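Local coordinates for YcgJ protein (Bacillus subtilis, PDB 1XXL), which probably transfers methyl groups from S-adenosylmethionine to a substrate not yet identified, as a member of the S-adenosylmethionine-dependent methyltransferase superfamily, at residues M13-E18 against R119-V123; L140-R144 against W183-T189; Q172-I178 against F225-L231. One frame throughout, in Å; residues are numbered along the deposited sequence.

From the N terminus, helix 7-17 comes first, and contact 1 lays its last turn on strand 118-125, closing a loop of about 100 residues that holds four of the five parallel strands. Contacts 2 and 3 both follow in the chain and cross, because their segments alternate. Contact 2 joins helix 131-144 to the end of helix 180-187, closing 38 residues, and contact 3 pairs strand 166-179 with strand 222-236, closing 46. Strand 222-236 also borders strand 118-125, and Leu231 of contact 3 packs on Thr16 and Val123 of contact 1. At its other end, contact 3 presses Ile178 and Phe225 against Trp183 of contact 2. Contacts 1 and 2 do not touch.

Contact 1 of 3, residues M13-E18 against R119-V123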
loop_
_atom_site.group_PDB
_atom_site.type_symbol
_atom_site.label_atom_id
_atom_site.label_comp_id
_atom_site.label_asym_id
_atom_site.label_seq_id
_atom_site.Cartn_x
_atom_site.Cartn_y
_atom_site.Cartn_z
HETATM N N MSE A 13 1.133 -2.358 -11.596
HETATM C CA MSE A 13 0.450 -3.561 -11.121
HETATM C C MSE A 13 -0.293 -4.265 -12.243
HETATM O O MSE A 13 -0.205 -5.470 -12.385
HETATM C CB MSE A 13 -0.554 -3.210 -10.028
HETATM C CG MSE A 13 0.074 -2.843 -8.723
HETATM SE SE MSE A 13 -1.339 -2.400 -7.428
HETATM C CE MSE A 13 -0.673 -3.394 -5.923
ATOM N N ILE A 14 -1.040 -3.504 -13.035
ATOM C CA ILE A 14 -1.779 -4.103 -14.127
ATOM C C ILE A 14 -0.800 -4.748 -15.101
ATOM O O ILE A 14 -0.968 -5.909 -15.468
ATOM C CB ILE A 14 -2.736 -3.087 -14.826
ATOM C CG1 ILE A 14 -3.878 -2.719 -13.882
ATOM C CG2 ILE A 14 -3.301 -3.685 -16.143
ATOM C CD1 ILE A 14 -4.649 -1.468 -14.314
ATOM N N LYS A 15 0.234 -4.015 -15.500
ATOM C CA LYS A 15 1.285 -4.562 -16.372
ATOM C C LYS A 15 1.913 -5.876 -15.833
ATOM O O LYS A 15 2.081 -6.868 -16.553
ATOM C CB LYS A 15 2.375 -3.503 -16.578
ATOM C CG LYS A 15 3.419 -3.895 -17.613
ATOM C CD LYS A 15 4.645 -2.996 -17.553
ATOM C CE LYS A 15 5.781 -3.570 -18.419
ATOM N NZ LYS A 15 7.050 -2.828 -18.201
ATOM N N THR A 16 2.249 -5.881 -14.549
ATOM C CA THR A 16 2.943 -7.001 -13.938
ATOM C C THR A 16 2.034 -8.225 -13.708
ATOM O O THR A 16 2.498 -9.380 -13.729
ATOM C CB THR A 16 3.569 -6.545 -12.598
ATOM O OG1 THR A 16 4.413 -5.402 -12.835
ATOM C CG2 THR A 16 4.395 -7.679 -11.929
ATOM N N ALA A 17 0.739 -7.972 -13.527
ATOM C CA ALA A 17 -0.224 -9.020 -13.166
ATOM C C ALA A 17 -0.444 -10.071 -14.252
ATOM O O ALA A 17 -0.913 -11.164 -13.939
ATOM C CB ALA A 17 -1.553 -8.393 -12.809
ATOM N N GLU A 18 -0.163 -9.717 -15.509
ATOM C CA GLU A 18 -0.356 -10.619 -16.650
ATOM C C GLU A 18 -1.787 -11.159 -16.667
ATOM O O GLU A 18 -1.999 -12.365 -16.747
ATOM C CB GLU A 18 0.633 -11.787 -16.589
ATOM C CG GLU A 18 2.091 -11.375 -16.422
ATOM C CD GLU A 18 2.863 -11.239 -17.726
ATOM O OE1 GLU A 18 2.260 -11.335 -18.817
ATOM O OE2 GLU A 18 4.096 -11.058 -17.645
ATOM N N ARG A 119 -0.134 -14.685 -7.957
ATOM C CA ARG A 119 0.646 -13.447 -7.769
ATOM C C ARG A 119 0.086 -12.511 -6.702
ATOM O O ARG A 119 -1.077 -12.130 -6.758
ATOM C CB ARG A 119 0.652 -12.618 -9.049
ATOM C CG ARG A 119 1.561 -13.079 -10.123
ATOM C CD ARG A 119 1.278 -12.299 -11.449
ATOM N NE ARG A 119 1.587 -13.167 -12.578
ATOM C CZ ARG A 119 2.797 -13.313 -13.107
ATOM N NH1 ARG A 119 3.818 -12.608 -12.662
ATOM N NH2 ARG A 119 2.975 -14.162 -14.125
ATOM N N PHE A 120 0.935 -12.121 -5.766
ATOM C CA PHE A 120 0.654 -11.054 -4.803
ATOM C C PHE A 120 1.420 -9.818 -5.249
ATOM O O PHE A 120 2.657 -9.847 -5.376
ATOM C CB PHE A 120 1.111 -11.472 -3.394
ATOM C CG PHE A 120 0.920 -10.418 -2.326
ATOM C CD1 PHE A 120 -0.198 -9.585 -2.319
ATOM C CD2 PHE A 120 1.844 -10.303 -1.293
ATOM C CE1 PHE A 120 -0.365 -8.626 -1.320
ATOM C CE2 PHE A 120 1.677 -9.369 -0.296
ATOM C CZ PHE A 120 0.571 -8.527 -0.301
ATOM N N LEU A 121 0.683 -8.748 -5.510
ATOM C CA LEU A 121 1.249 -7.505 -5.991
ATOM C C LEU A 121 1.093 -6.462 -4.905
ATOM O O LEU A 121 -0.020 -6.017 -4.596
ATOM C CB LEU A 121 0.562 -7.071 -7.288
ATOM C CG LEU A 121 0.702 -8.091 -8.415
ATOM C CD1 LEU A 121 -0.194 -7.738 -9.548
ATOM C CD2 LEU A 121 2.118 -8.193 -8.917
ATOM N N LEU A 122 2.226 -6.081 -4.322
ATOM C CA LEU A 122 2.250 -5.230 -3.163
ATOM C C LEU A 122 2.956 -3.935 -3.502
ATOM O O LEU A 122 4.131 -3.956 -3.867
ATOM C CB LEU A 122 2.980 -5.978 -2.044
ATOM C CG LEU A 122 3.357 -5.224 -0.794
ATOM C CD1 LEU A 122 2.112 -4.833 -0.036
ATOM C CD2 LEU A 122 4.294 -6.076 0.072
ATOM N N VAL A 123 2.225 -2.820 -3.408
ATOM C CA VAL A 123 2.804 -1.501 -3.509
ATOM C C VAL A 123 2.678 -0.810 -2.171
ATOM O O VAL A 123 1.593 -0.747 -1.591
ATOM C CB VAL A 123 2.121 -0.615 -4.636
ATOM C CG1 VAL A 123 2.544 0.857 -4.539
ATOM C CG2 VAL A 123 2.473 -1.164 -5.957
HETATM O O HOH W 1 -1.160 -13.921 -13.536
#
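A single water joins Ala17 to Arg119: it donates to Ala17 O over 2.8 Å and accepts from Arg119 NE at 3.0 Å, lying in the plane of the guanidinium at its edge. The direct approach of Arg119 NE to Ala17 O is poorly angled, and the water supplies the link instead. Thr16 O lies over one face of the guanidinium, as does Glu18 CG, 3.7 Å from NH2. An arginine suits this place because its charge sits beside carbonyls at the C-terminal end of the helix, where the helix dipole would probably favour a cation; Glu18 OE2 remains at a distance of 4.8 Å from NH2, near enough only for a longer-range attraction. Gln233 on strand 222-236 accepts a hydrogen bond from NH1. A leucine in place of Arg119 would remove NE and NH1, and would probably leave the water and Gln233 without their donor and the helix end without a neighbouring positive charge. In the Rossmann-like fold of these methyltransferases helices pack on both faces of a central sheet, and here the 13-17 turn of the helix runs at 160°, nearly antiparallel, to strand segment 119-123, against the face bearing Arg119, Leu121 and Val123. Leu121 straddles the last helical turn with its two methyls: CD1 meets Ala17 CB at 3.6 Å, and CD2 meets Thr16 CG2 at 3.8 Å. Thr16 can turn that methyl to the strand because its chi1 of -55° puts OG1 beside the backbone N, where OG1 bonds to Leu12 O within the helix. Met13, a selenomethionine in the crystal, reaches farther along the strand, its CG lying 4.0 Å from Val123 CG2. Its side chain is also about 4 Å from that of Arg94, which binds S-adenosylmethionine.

Contact 2 of 3, residues L140-R144 against W183-T189. With SO4 (sulfate ion), chain E.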
loop_
_atom_site.group_PDB
_atom_site.type_symbol
_atom_site.label_atom_id
_atom_site.label_comp_id
_atom_site.label_asym_id
_atom_site.label_seq_id
_atom_site.Cartn_x
_atom_site.Cartn_y
_atom_site.Cartn_z
ATOM N N LEU A 140 7.304 10.451 10.848
ATOM C CA LEU A 140 6.738 11.495 9.974
ATOM C C LEU A 140 5.328 11.126 9.545
ATOM O O LEU A 140 4.403 11.926 9.656
ATOM C CB LEU A 140 7.602 11.727 8.752
ATOM C CG LEU A 140 7.105 12.708 7.679
ATOM C CD1 LEU A 140 6.991 14.131 8.218
ATOM C CD2 LEU A 140 8.052 12.669 6.520
ATOM N N ASN A 141 5.157 9.896 9.082
ATOM C CA ASN A 141 3.862 9.454 8.589
ATOM C C ASN A 141 2.805 9.274 9.720
ATOM O O ASN A 141 1.615 9.572 9.518
ATOM C CB ASN A 141 4.032 8.198 7.733
ATOM C CG ASN A 141 4.567 8.511 6.323
ATOM O OD1 ASN A 141 4.176 9.494 5.684
ATOM N ND2 ASN A 141 5.438 7.673 5.842
ATOM N N ARG A 142 3.233 8.822 10.899
ATOM C CA ARG A 142 2.316 8.706 12.040
ATOM C C ARG A 142 1.843 10.085 12.565
ATOM O O ARG A 142 0.716 10.228 13.024
ATOM C CB ARG A 142 2.951 7.892 13.184
ATOM C CG ARG A 142 1.925 7.140 14.078
ATOM C CD ARG A 142 2.620 5.932 14.860
ATOM N NE ARG A 142 3.290 4.874 14.038
ATOM C CZ ARG A 142 4.603 4.564 14.061
ATOM N NH1 ARG A 142 5.459 5.233 14.822
ATOM N NH2 ARG A 142 5.085 3.574 13.296
ATOM N N LEU A 143 2.709 11.084 12.511
ATOM C CA LEU A 143 2.346 12.437 12.952
ATOM C C LEU A 143 1.190 12.955 12.098
ATOM O O LEU A 143 0.256 13.597 12.597
ATOM C CB LEU A 143 3.542 13.386 12.831
ATOM C CG LEU A 143 4.608 13.309 13.926
ATOM C CD1 LEU A 143 5.785 14.175 13.576
ATOM C CD2 LEU A 143 4.035 13.775 15.255
ATOM N N ARG A 144 1.247 12.632 10.813
ATOM C CA ARG A 144 0.276 13.133 9.865
ATOM C C ARG A 144 -0.976 12.274 9.861
ATOM O O ARG A 144 -2.067 12.790 9.669
ATOM C CB ARG A 144 0.922 13.231 8.475
ATOM C CG ARG A 144 0.065 13.888 7.399
ATOM C CD ARG A 144 -0.317 12.842 6.434
ATOM N NE ARG A 144 -1.090 13.368 5.335
ATOM C CZ ARG A 144 -1.485 12.628 4.313
ATOM N NH1 ARG A 144 -1.167 11.338 4.265
ATOM N NH2 ARG A 144 -2.192 13.184 3.346
ATOM N N TRP A 183 -0.166 17.638 0.902
ATOM C CA TRP A 183 -0.122 16.499 1.822
ATOM C C TRP A 183 -0.743 16.825 3.191
ATOM O O TRP A 183 -1.469 16.024 3.754
ATOM C CB TRP A 183 1.350 16.123 1.990
ATOM C CG TRP A 183 1.667 14.893 2.756
ATOM C CD1 TRP A 183 1.403 13.626 2.394
ATOM C CD2 TRP A 183 2.390 14.823 3.981
ATOM N NE1 TRP A 183 1.901 12.760 3.325
ATOM C CE2 TRP A 183 2.501 13.477 4.318
ATOM C CE3 TRP A 183 2.934 15.787 4.845
ATOM C CZ2 TRP A 183 3.161 13.043 5.467
ATOM C CZ3 TRP A 183 3.575 15.368 5.981
ATOM C CH2 TRP A 183 3.684 13.999 6.292
ATOM N N ILE A 184 -0.437 18.002 3.721
ATOM C CA ILE A 184 -1.023 18.463 4.976
ATOM C C ILE A 184 -2.521 18.691 4.845
ATOM O O ILE A 184 -3.269 18.253 5.706
ATOM C CB ILE A 184 -0.359 19.748 5.469
ATOM C CG1 ILE A 184 1.083 19.466 5.907
ATOM C CG2 ILE A 184 -1.175 20.392 6.613
ATOM C CD1 ILE A 184 1.254 18.468 7.048
ATOM N N LYS A 185 -2.943 19.370 3.777
ATOM C CA LYS A 185 -4.379 19.566 3.495
ATOM C C LYS A 185 -5.184 18.257 3.387
ATOM O O LYS A 185 -6.211 18.122 4.026
ATOM C CB LYS A 185 -4.587 20.418 2.233
ATOM C CG LYS A 185 -4.473 21.914 2.479
ATOM C CD LYS A 185 -4.931 22.743 1.255
ATOM C CE LYS A 185 -6.474 22.874 1.150
ATOM N NZ LYS A 185 -6.923 23.613 -0.109
ATOM N N ARG A 186 -4.701 17.291 2.611
ATOM C CA ARG A 186 -5.372 15.986 2.473
ATOM C C ARG A 186 -5.412 15.169 3.772
ATOM O O ARG A 186 -6.268 14.289 3.927
ATOM C CB ARG A 186 -4.682 15.136 1.406
ATOM C CG ARG A 186 -4.761 15.692 -0.009
ATOM C CD ARG A 186 -4.293 14.644 -1.041
ATOM N NE ARG A 186 -2.895 14.245 -0.827
ATOM C CZ ARG A 186 -1.840 14.680 -1.521
ATOM N NH1 ARG A 186 -1.988 15.536 -2.520
ATOM N NH2 ARG A 186 -0.617 14.246 -1.217
ATOM N N GLY A 187 -4.461 15.417 4.676
ATOM C CA GLY A 187 -4.459 14.791 5.995
ATOM C C GLY A 187 -5.322 15.516 7.032
ATOM O O GLY A 187 -5.564 14.979 8.101
ATOM N N GLY A 188 -5.769 16.736 6.726
ATOM C CA GLY A 188 -6.484 17.585 7.694
ATOM C C GLY A 188 -5.764 17.800 9.031
ATOM O O GLY A 188 -6.414 17.930 10.078
ATOM N N THR A 189 -4.430 17.869 9.007
ATOM C CA THR A 189 -3.648 17.872 10.249
ATOM C C THR A 189 -3.791 19.240 10.921
ATOM O O THR A 189 -3.642 20.275 10.261
ATOM C CB THR A 189 -2.133 17.472 10.047
ATOM O OG1 THR A 189 -1.361 18.589 9.605
ATOM C CG2 THR A 189 -1.977 16.351 9.040
HETATM S S SO4 E . -1.953 10.768 0.434
HETATM O O1 SO4 E . -1.707 9.845 1.540
HETATM O O2 SO4 E . -2.421 10.005 -0.730
HETATM O O3 SO4 E . -0.713 11.454 0.046
HETATM O O4 SO4 E . -2.981 11.716 0.872
HETATM O O HOH W 2 2.204 9.586 3.748
#
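Helices 140-144 and 183-187 run at 45° to each other with axes no closer than 11.4 Å, and the backbones draw nearest where Arg144 faces Thr189. Arg144 bridges the gap. Bent at chi2 (-111°), its chain passes obliquely over one face of the Trp183 indole: CG sits over the six-membered ring as a CH-pi contact, while the guanidinium stacks flat on the five-membered ring, centres 3.8 Å apart, in a cation-pi contact. Thr189 CG2 packs on Arg144 CG at 3.6 Å. The same guanidinium grips Trp183 O side-on. NH2 donates at 3.0 Å on a lone pair of that oxygen and NE at 3.1 Å from above the carbonyl plane, both along bent paths, and Gly187 N is a third donor. Its outer edge holds a sulfate, probably from the crystallisation liquor, NH2 to O4 (3.0 Å) and NH1 to O1; Arg186 binds it through NE to O4 and NH2 to O3, and the anion would probably offset both charges. At the indole edge, a water links Trp183 NE1 to Asn141 OD1, and Asn141 ND2 is held by Glu151. Leu140 CD1 packs on Trp183 CH2 at 3.8 Å. Glycine suits position 187, since a CB there would run into Arg144 NE. Gly188 is the first residue to leave helical geometry, and its positive phi with backbone bonds back into the last turn makes a Schellman motif.

Contact 3 of 3, residues Q172-I178 against F225-L231; sequences QKWNLPI and FCLKAIL
Strands 166-179 and 222-236 form the antiparallel edge of the sheet, a hallmark of the class I methyltransferase fold, in which one reversed strand, here 222-236, is inserted between 118-125 and 166-179. Trp174 and Ala229, Leu176 and Leu227, and Ile178 and Phe225 are hydrogen-bonded pairs, each joined by two backbone bonds; Ala229 N to Trp174 O, at 2.9 Å, runs nearly along the C=O axis. On the face bearing these residues, Trp174 has CG between the backbone N and the carbonyl carbon (chi1 67°), which swings the indole across the neighbouring strand. Ala229 CB lies over its face, 3.6 Å from the centroid of the five-membered ring, a CH-pi contact for which a small side chain is suited. His8 meets the same indole edge-to-face, and Leu12 of helix 7-17 also packs on it. Asn175 and Lys228, a non-hydrogen-bonded pair on the other face, lie side by side: Lys228, bent at chi2 and chi3, brings NZ to Asn175 OD1 at 2.8 Å, tilted 21° from the amide's carbonyl plane. Thr211 O is a second acceptor for this ammonium. Nearby, Lys173 and Ile230 lie side by side, CG of the lysine 3.8 Å from Ile230 CD1, so that the lysine's aliphatic part packs on a branched apolar neighbour. Toward the far end, Ile178 sets CG2 over one face of the Phe225 ring, 4.0 Å from its centroid. Its other branch is pressed hard against Leu227, on the same face of the sheet: Ile178 CD1, held at an unusual chi2 of 96°, lies only 3.5 Å from Leu227 CD2.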
loop_
_atom_site.group_PDB
_atom_site.type_symbol
_atom_site.label_atom_id
_atom_site.label_comp_id
_atom_site.label_asym_id
_atom_site.label_seq_id
_atom_site.Cartn_x
_atom_site.Cartn_y
_atom_site.Cartn_z
ATOM N N GLN A 172 9.975 -2.778 -9.164
ATOM C CA GLN A 172 10.487 -1.434 -9.370
ATOM C C GLN A 172 10.438 -0.684 -8.066
ATOM O O GLN A 172 9.500 -0.844 -7.280
ATOM C CB GLN A 172 9.646 -0.666 -10.405
ATOM C CG GLN A 172 10.280 0.644 -10.908
ATOM C CD GLN A 172 9.332 1.454 -11.793
ATOM O OE1 GLN A 172 8.167 1.639 -11.471
ATOM N NE2 GLN A 172 9.833 1.934 -12.916
ATOM N N LYS A 173 11.459 0.142 -7.878
ATOM C CA LYS A 173 11.584 1.067 -6.782
ATOM C C LYS A 173 11.581 2.470 -7.364
ATOM O O LYS A 173 12.137 2.709 -8.440
ATOM C CB LYS A 173 12.935 0.874 -6.082
ATOM C CG LYS A 173 13.088 -0.370 -5.297
ATOM C CD LYS A 173 14.514 -0.434 -4.720
ATOM C CE LYS A 173 14.647 -1.593 -3.761
ATOM N NZ LYS A 173 16.066 -1.853 -3.319
ATOM N N TRP A 174 10.963 3.402 -6.664
ATOM C CA TRP A 174 10.974 4.797 -7.098
ATOM C C TRP A 174 10.781 5.694 -5.908
ATOM O O TRP A 174 10.275 5.252 -4.863
ATOM C CB TRP A 174 9.898 5.038 -8.174
ATOM C CG TRP A 174 8.495 4.906 -7.696
ATOM C CD1 TRP A 174 7.682 5.913 -7.264
ATOM C CD2 TRP A 174 7.716 3.701 -7.631
ATOM N NE1 TRP A 174 6.455 5.405 -6.908
ATOM C CE2 TRP A 174 6.445 4.053 -7.129
ATOM C CE3 TRP A 174 7.974 2.354 -7.941
ATOM C CZ2 TRP A 174 5.434 3.114 -6.941
ATOM C CZ3 TRP A 174 6.963 1.422 -7.754
ATOM C CH2 TRP A 174 5.725 1.805 -7.252
ATOM N N ASN A 175 11.221 6.941 -6.058
ATOM C CA ASN A 175 10.975 8.003 -5.067
ATOM C C ASN A 175 9.588 8.554 -5.312
ATOM O O ASN A 175 9.256 8.949 -6.434
ATOM C CB ASN A 175 12.018 9.125 -5.178
ATOM C CG ASN A 175 13.343 8.774 -4.489
ATOM O OD1 ASN A 175 13.437 7.800 -3.746
ATOM N ND2 ASN A 175 14.359 9.594 -4.709
ATOM N N LEU A 176 8.749 8.533 -4.285
ATOM C CA LEU A 176 7.393 9.050 -4.393
ATOM C C LEU A 176 7.400 10.494 -3.907
ATOM O O LEU A 176 7.554 10.731 -2.729
ATOM C CB LEU A 176 6.448 8.191 -3.546
ATOM C CG LEU A 176 5.004 8.640 -3.355
ATOM C CD1 LEU A 176 4.289 8.609 -4.688
ATOM C CD2 LEU A 176 4.324 7.721 -2.330
ATOM N N PRO A 177 7.248 11.468 -4.827
ATOM C CA PRO A 177 7.353 12.879 -4.443
ATOM C C PRO A 177 6.111 13.367 -3.720
ATOM O O PRO A 177 4.985 13.053 -4.132
ATOM C CB PRO A 177 7.522 13.607 -5.792
ATOM C CG PRO A 177 6.816 12.732 -6.769
ATOM C CD PRO A 177 7.001 11.306 -6.272
ATOM N N ILE A 178 6.317 14.099 -2.639
ATOM C CA ILE A 178 5.220 14.635 -1.847
ATOM C C ILE A 178 5.340 16.158 -1.810
ATOM O O ILE A 178 6.367 16.696 -1.401
ATOM C CB ILE A 178 5.174 14.035 -0.416
ATOM C CG1 ILE A 178 4.621 12.595 -0.456
ATOM C CG2 ILE A 178 4.217 14.827 0.479
ATOM C CD1 ILE A 178 5.624 11.630 -0.490
ATOM N N PHE A 225 9.165 16.541 -0.015
ATOM C CA PHE A 225 10.044 15.432 0.368
ATOM C C PHE A 225 9.654 14.227 -0.461
ATOM O O PHE A 225 8.657 14.277 -1.174
ATOM C CB PHE A 225 9.994 15.153 1.882
ATOM C CG PHE A 225 8.624 14.786 2.412
ATOM C CD1 PHE A 225 8.209 13.462 2.453
ATOM C CD2 PHE A 225 7.761 15.771 2.895
ATOM C CE1 PHE A 225 6.958 13.129 2.953
ATOM C CE2 PHE A 225 6.517 15.442 3.404
ATOM C CZ PHE A 225 6.107 14.116 3.416
ATOM N N CYS A 226 10.440 13.166 -0.390
ATOM C CA CYS A 226 10.119 11.939 -1.082
ATOM C C CYS A 226 10.050 10.785 -0.120
ATOM O O CYS A 226 10.866 10.674 0.794
ATOM C CB CYS A 226 11.158 11.604 -2.150
ATOM S SG CYS A 226 11.159 12.691 -3.620
ATOM N N LEU A 227 9.086 9.917 -0.358
ATOM C CA LEU A 227 8.987 8.645 0.298
ATOM C C LEU A 227 9.624 7.602 -0.629
ATOM O O LEU A 227 9.823 7.861 -1.813
ATOM C CB LEU A 227 7.529 8.304 0.579
ATOM C CG LEU A 227 6.870 8.640 1.927
ATOM C CD1 LEU A 227 7.594 9.600 2.836
ATOM C CD2 LEU A 227 5.421 9.006 1.782
ATOM N N LYS A 228 9.981 6.444 -0.067
ATOM C CA LYS A 228 10.556 5.337 -0.843
ATOM C C LYS A 228 9.471 4.327 -1.180
ATOM O O LYS A 228 8.902 3.708 -0.282
ATOM C CB LYS A 228 11.654 4.630 -0.043
ATOM C CG LYS A 228 12.617 5.534 0.694
ATOM C CD LYS A 228 13.202 6.615 -0.181
ATOM C CE LYS A 228 14.264 6.102 -1.063
ATOM N NZ LYS A 228 15.087 7.284 -1.537
ATOM N N ALA A 229 9.188 4.156 -2.463
ATOM C CA ALA A 229 8.074 3.322 -2.911
ATOM C C ALA A 229 8.599 2.155 -3.675
ATOM O O ALA A 229 9.690 2.217 -4.248
ATOM C CB ALA A 229 7.142 4.127 -3.767
ATOM N N ILE A 230 7.821 1.077 -3.676
ATOM C CA ILE A 230 8.194 -0.135 -4.375
ATOM C C ILE A 230 6.961 -0.910 -4.854
ATOM O O ILE A 230 5.892 -0.812 -4.266
ATOM C CB ILE A 230 9.090 -1.004 -3.438
ATOM C CG1 ILE A 230 9.817 -2.088 -4.229
ATOM C CG2 ILE A 230 8.258 -1.528 -2.268
ATOM C CD1 ILE A 230 10.880 -2.885 -3.404
ATOM N N LEU A 231 7.123 -1.675 -5.931
ATOM C CA LEU A 231 6.229 -2.782 -6.234
ATOM C C LEU A 231 7.005 -4.049 -6.009
ATOM O O LEU A 231 8.055 -4.279 -6.647
ATOM C CB LEU A 231 5.703 -2.762 -7.666
ATOM C CG LEU A 231 4.987 -4.062 -8.114
ATOM C CD1 LEU A 231 3.769 -4.354 -7.275
ATOM C CD2 LEU A 231 4.568 -3.981 -9.601
#